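Local coordinates for protein catalase-3 (Neurospora crassa, PDB 4AJ9) that breaks down hydrogen peroxide to oxygen and water with a bound heme, and so probably protects the cell from its toxic effects, at residues 277-280 and 281-284; 434-437 and 438-441. All blocks are in the same frame, centred on the assembly; numbering follows the deposited sequence.

Contacts 1 and 2 lie on the same side of the chain's centre, their centres about 17 Å apart. Both are tight backbone turns near the surface. Contact 1 comes first along the chain, just after strand 270-278 of the large antiparallel sheet, in the catalase family region. Contact 2 follows much later, between strand 429-431 and helix 443-450, in the catalase-related immune-responsive region. The fold brings them together: Q284 OE1 of contact 1 packs against T437 CG2 of contact 2 at 3.3 Å. R37 of a neighbouring subunit packs on A283 and Q284 of contact 1 and on S435 of contact 2. The two turns therefore form part of one subunit interface.

Contact 1. Residues 277-280 and 281-284; sequences LIDE and DKAQ
The carboxylates of D279 and D281 share one ammonium group, K282 NZ. D279 OD2 takes it with its anti lone pair, at 2.8 Å from K282 NZ. D281 OD1 is met on its syn side, with K282 NZ 3.0 Å away and 17° out of the carboxylate plane. The two acids come close, D279 OD2 to D281 OD1 4.2 Å, and the lysine probably offsets their like charges. The side chains of D279 and K282 run side by side in the same direction. The lysine is extended until its last torsion (chi4 69°), which bends NZ in between the two acids. Near the backbone, K282 CB packs on I278 CG2 at 3.9 Å. The carboxylate of E280 serves another part of the fold: it makes a salt bridge to R215 and a hydrogen bond to S223.

The backbone turns tightly at the base of this salt-bridge network. K282 N donates to D279 O at 2.9 Å, and A283 N donates to E280 O at 3.3 Å. These two successive i to i+3 backbone bonds are characteristic of a short 3-10 turn, here leading the chain out of strand 270-278 of the catalase antiparallel sheet.

Contact 2. Residues 434-437 and 438-441; sequences LSAT and FDDH
F438 lies against S435, T437 and L434, the residues just before it. F438 CB lies 3.2 Å from S435 O, the same carbonyl oxygen that accepts the bond from F438 N at 2.9 Å. With CG anti to its own carbonyl carbon (chi1 -82°), the ring turns back alongside the 434-437 segment. CG stays near S435 O, which lies oblique to the ring. At the CD1 flank, F438 CD1 is 3.4 Å from T437 OG1, which sits at the edge and in the ring plane; S435 CB also approaches CD1. CE1, farther out, is still near T437 OG1. At the CD2 flank, F438 CD2 meets L434 CD2 at 4.2 Å in apolar packing, the leucine methyl lying oblique to the ring. Beyond the turn, P343 of helix 343-360 touches both F438 and L434.

T437 OG1 merely touches the ring edge; it is hydrogen-bonded to D289, which helps fix the hydroxyl there. An alanine in place of F438 would probably open a gap beside L434 and P343 and leave T437 without the ring at its side.

The second backbone bond runs from D439 N to A436 O at 3.1 Å. A water donates to T437 O and accepts from D440 N, 2.9 Å from each, bridging the end of the turn to the next residues. F438 O is bonded to Q146 from an earlier loop. The two consecutive i to i+3 backbone bonds define a short 3-10 turn, here with the buried F438 ring packed against it, in the loop that leads into helix 443-450.

Contact 1. Residues 277-280 and 281-284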
loop_
_atom_site.group_PDB
_atom_site.type_symbol
_atom_site.label_atom_id
_atom_site.label_comp_id
_atom_site.label_asym_id
_atom_site.label_seq_id
_atom_site.Cartn_x
_atom_site.Cartn_y
_atom_site.Cartn_z
ATOM N N LEU C 277 8.763 -41.523 11.334
ATOM C CA LEU C 277 7.799 -41.419 12.417
ATOM C C LEU C 277 8.473 -41.743 13.752
ATOM O O LEU C 277 9.124 -42.775 13.887
ATOM C CB LEU C 277 6.606 -42.348 12.150
ATOM C CG LEU C 277 5.812 -41.970 10.893
ATOM C CD1 LEU C 277 4.775 -43.022 10.488
ATOM C CD2 LEU C 277 5.148 -40.613 11.107
ATOM N N ILE C 278 8.341 -40.848 14.729
ATOM C CA ILE C 278 8.991 -41.056 16.021
ATOM C C ILE C 278 7.986 -40.973 17.178
ATOM O O ILE C 278 7.131 -40.090 17.206
ATOM C CB ILE C 278 10.153 -40.049 16.254
ATOM C CG1 ILE C 278 11.094 -39.993 15.040
ATOM C CG2 ILE C 278 10.957 -40.432 17.506
ATOM C CD1 ILE C 278 10.662 -39.038 13.942
ATOM N N ASP C 279 8.083 -41.906 18.122
ATOM C CA ASP C 279 7.275 -41.854 19.344
ATOM C C ASP C 279 7.496 -40.537 20.086
ATOM O O ASP C 279 8.620 -40.046 20.170
ATOM C CB ASP C 279 7.662 -42.993 20.290
ATOM C CG ASP C 279 7.307 -44.366 19.738
ATOM O OD1 ASP C 279 6.387 -44.459 18.892
ATOM O OD2 ASP C 279 7.943 -45.349 20.179
ATOM N N GLU C 280 6.439 -39.973 20.651
ATOM C CA GLU C 280 6.602 -38.732 21.397
ATOM C C GLU C 280 7.654 -38.886 22.486
ATOM O O GLU C 280 8.448 -37.976 22.707
ATOM C CB GLU C 280 5.275 -38.280 22.013
ATOM C CG GLU C 280 4.265 -37.732 21.009
ATOM C CD GLU C 280 4.435 -36.245 20.704
ATOM O OE1 GLU C 280 5.355 -35.582 21.248
ATOM O OE2 GLU C 280 3.636 -35.734 19.896
ATOM N N ASP C 281 7.672 -40.034 23.168
ATOM C CA ASP C 281 8.603 -40.211 24.287
ATOM C C ASP C 281 10.049 -40.433 23.836
ATOM O O ASP C 281 10.950 -40.531 24.665
ATOM C CB ASP C 281 8.161 -41.338 25.231
ATOM C CG ASP C 281 8.161 -42.706 24.564
ATOM O OD1 ASP C 281 8.747 -42.860 23.472
ATOM O OD2 ASP C 281 7.582 -43.645 25.148
ATOM N N LYS C 282 10.271 -40.489 22.529
ATOM C CA LYS C 282 11.628 -40.649 22.000
ATOM C C LYS C 282 12.194 -39.365 21.351
ATOM O O LYS C 282 13.206 -39.393 20.641
ATOM C CB LYS C 282 11.672 -41.863 21.061
ATOM C CG LYS C 282 11.484 -43.167 21.832
ATOM C CD LYS C 282 11.344 -44.399 20.958
ATOM C CE LYS C 282 11.040 -45.625 21.822
ATOM N NZ LYS C 282 9.662 -45.560 22.430
ATOM N N ALA C 283 11.551 -38.234 21.637
ATOM C CA ALA C 283 11.930 -36.948 21.044
ATOM C C ALA C 283 13.412 -36.609 21.224
ATOM O O ALA C 283 14.015 -35.958 20.371
ATOM C CB ALA C 283 11.066 -35.829 21.617
ATOM N N GLN C 284 13.989 -37.044 22.340
ATOM C CA GLN C 284 15.383 -36.751 22.648
ATOM C C GLN C 284 16.228 -38.019 22.724
ATOM O O GLN C 284 17.273 -38.030 23.361
ATOM C CB GLN C 284 15.487 -35.989 23.973
ATOM C CG GLN C 284 14.637 -34.730 24.023
ATOM C CD GLN C 284 14.698 -34.019 25.361
ATOM O OE1 GLN C 284 15.741 -33.491 25.749
ATOM N NE2 GLN C 284 13.572 -33.998 26.078
#

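Contact 2. Residues 434-437 and 438-441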
loop_
_atom_site.group_PDB
_atom_site.type_symbol
_atom_site.label_atom_id
_atom_site.label_comp_id
_atom_site.label_asym_id
_atom_site.label_seq_id
_atom_site.Cartn_x
_atom_site.Cartn_y
_atom_site.Cartn_z
ATOM N N LEU C 434 17.532 -21.041 25.113
ATOM C CA LEU C 434 17.376 -22.248 24.309
ATOM C C LEU C 434 17.788 -23.434 25.162
ATOM O O LEU C 434 18.738 -23.340 25.945
ATOM C CB LEU C 434 18.272 -22.185 23.063
ATOM C CG LEU C 434 17.766 -21.408 21.848
ATOM C CD1 LEU C 434 18.829 -21.378 20.743
ATOM C CD2 LEU C 434 16.445 -22.000 21.325
ATOM N N SER C 435 17.074 -24.542 25.013
ATOM C CA SER C 435 17.399 -25.775 25.713
ATOM C C SER C 435 18.864 -26.155 25.524
ATOM O O SER C 435 19.380 -26.102 24.410
ATOM C CB SER C 435 16.526 -26.907 25.177
ATOM O OG SER C 435 16.772 -28.107 25.879
ATOM N N ALA C 436 19.522 -26.556 26.606
ATOM C CA ALA C 436 20.902 -27.014 26.528
ATOM C C ALA C 436 21.024 -28.216 25.583
ATOM O O ALA C 436 22.114 -28.518 25.100
ATOM C CB ALA C 436 21.444 -27.354 27.913
ATOM N N THR C 437 19.902 -28.884 25.309
ATOM C CA THR C 437 19.891 -30.028 24.394
ATOM C C THR C 437 20.243 -29.615 22.963
ATOM O O THR C 437 20.488 -30.468 22.108
ATOM C CB THR C 437 18.516 -30.760 24.375
ATOM O OG1 THR C 437 17.474 -29.847 23.991
ATOM C CG2 THR C 437 18.192 -31.345 25.742
ATOM N N PHE C 438 20.259 -28.305 22.715
ATOM C CA PHE C 438 20.514 -27.748 21.389
ATOM C C PHE C 438 22.006 -27.449 21.196
ATOM O O PHE C 438 22.418 -27.027 20.117
ATOM C CB PHE C 438 19.706 -26.441 21.202
ATOM C CG PHE C 438 18.255 -26.643 20.792
ATOM C CD1 PHE C 438 17.481 -27.660 21.342
ATOM C CD2 PHE C 438 17.664 -25.794 19.859
ATOM C CE1 PHE C 438 16.151 -27.832 20.963
ATOM C CE2 PHE C 438 16.336 -25.959 19.475
ATOM C CZ PHE C 438 15.574 -26.978 20.023
ATOM N N ASP C 439 22.811 -27.690 22.234
ATOM C CA ASP C 439 24.189 -27.183 22.310
ATOM C C ASP C 439 25.225 -27.697 21.292
ATOM O O ASP C 439 26.236 -27.032 21.061
ATOM C CB ASP C 439 24.754 -27.382 23.725
ATOM C CG ASP C 439 24.243 -26.347 24.714
ATOM O OD1 ASP C 439 23.511 -25.432 24.285
ATOM O OD2 ASP C 439 24.590 -26.441 25.915
ATOM N N ASP C 440 24.999 -28.870 20.706
ATOM C CA ASP C 440 26.020 -29.501 19.861
ATOM C C ASP C 440 25.933 -29.045 18.404
ATOM O O ASP C 440 24.984 -29.377 17.705
ATOM C CB ASP C 440 25.917 -31.030 19.949
ATOM C CG ASP C 440 26.997 -31.749 19.144
ATOM O OD1 ASP C 440 27.387 -31.260 18.062
ATOM O OD2 ASP C 440 27.450 -32.822 19.594
ATOM N N HIS C 441 26.946 -28.313 17.945
ATOM C CA HIS C 441 26.891 -27.712 16.615
ATOM C C HIS C 441 27.812 -28.354 15.585
ATOM O O HIS C 441 27.837 -27.921 14.430
ATOM C CB HIS C 441 27.213 -26.218 16.707
ATOM C CG HIS C 441 26.394 -25.488 17.721
ATOM N ND1 HIS C 441 25.015 -25.511 17.718
ATOM C CD2 HIS C 441 26.757 -24.707 18.767
ATOM C CE1 HIS C 441 24.562 -24.772 18.717
ATOM N NE2 HIS C 441 25.599 -24.274 19.369
HETATM O O HOH W 1 22.966 -30.889 20.629
#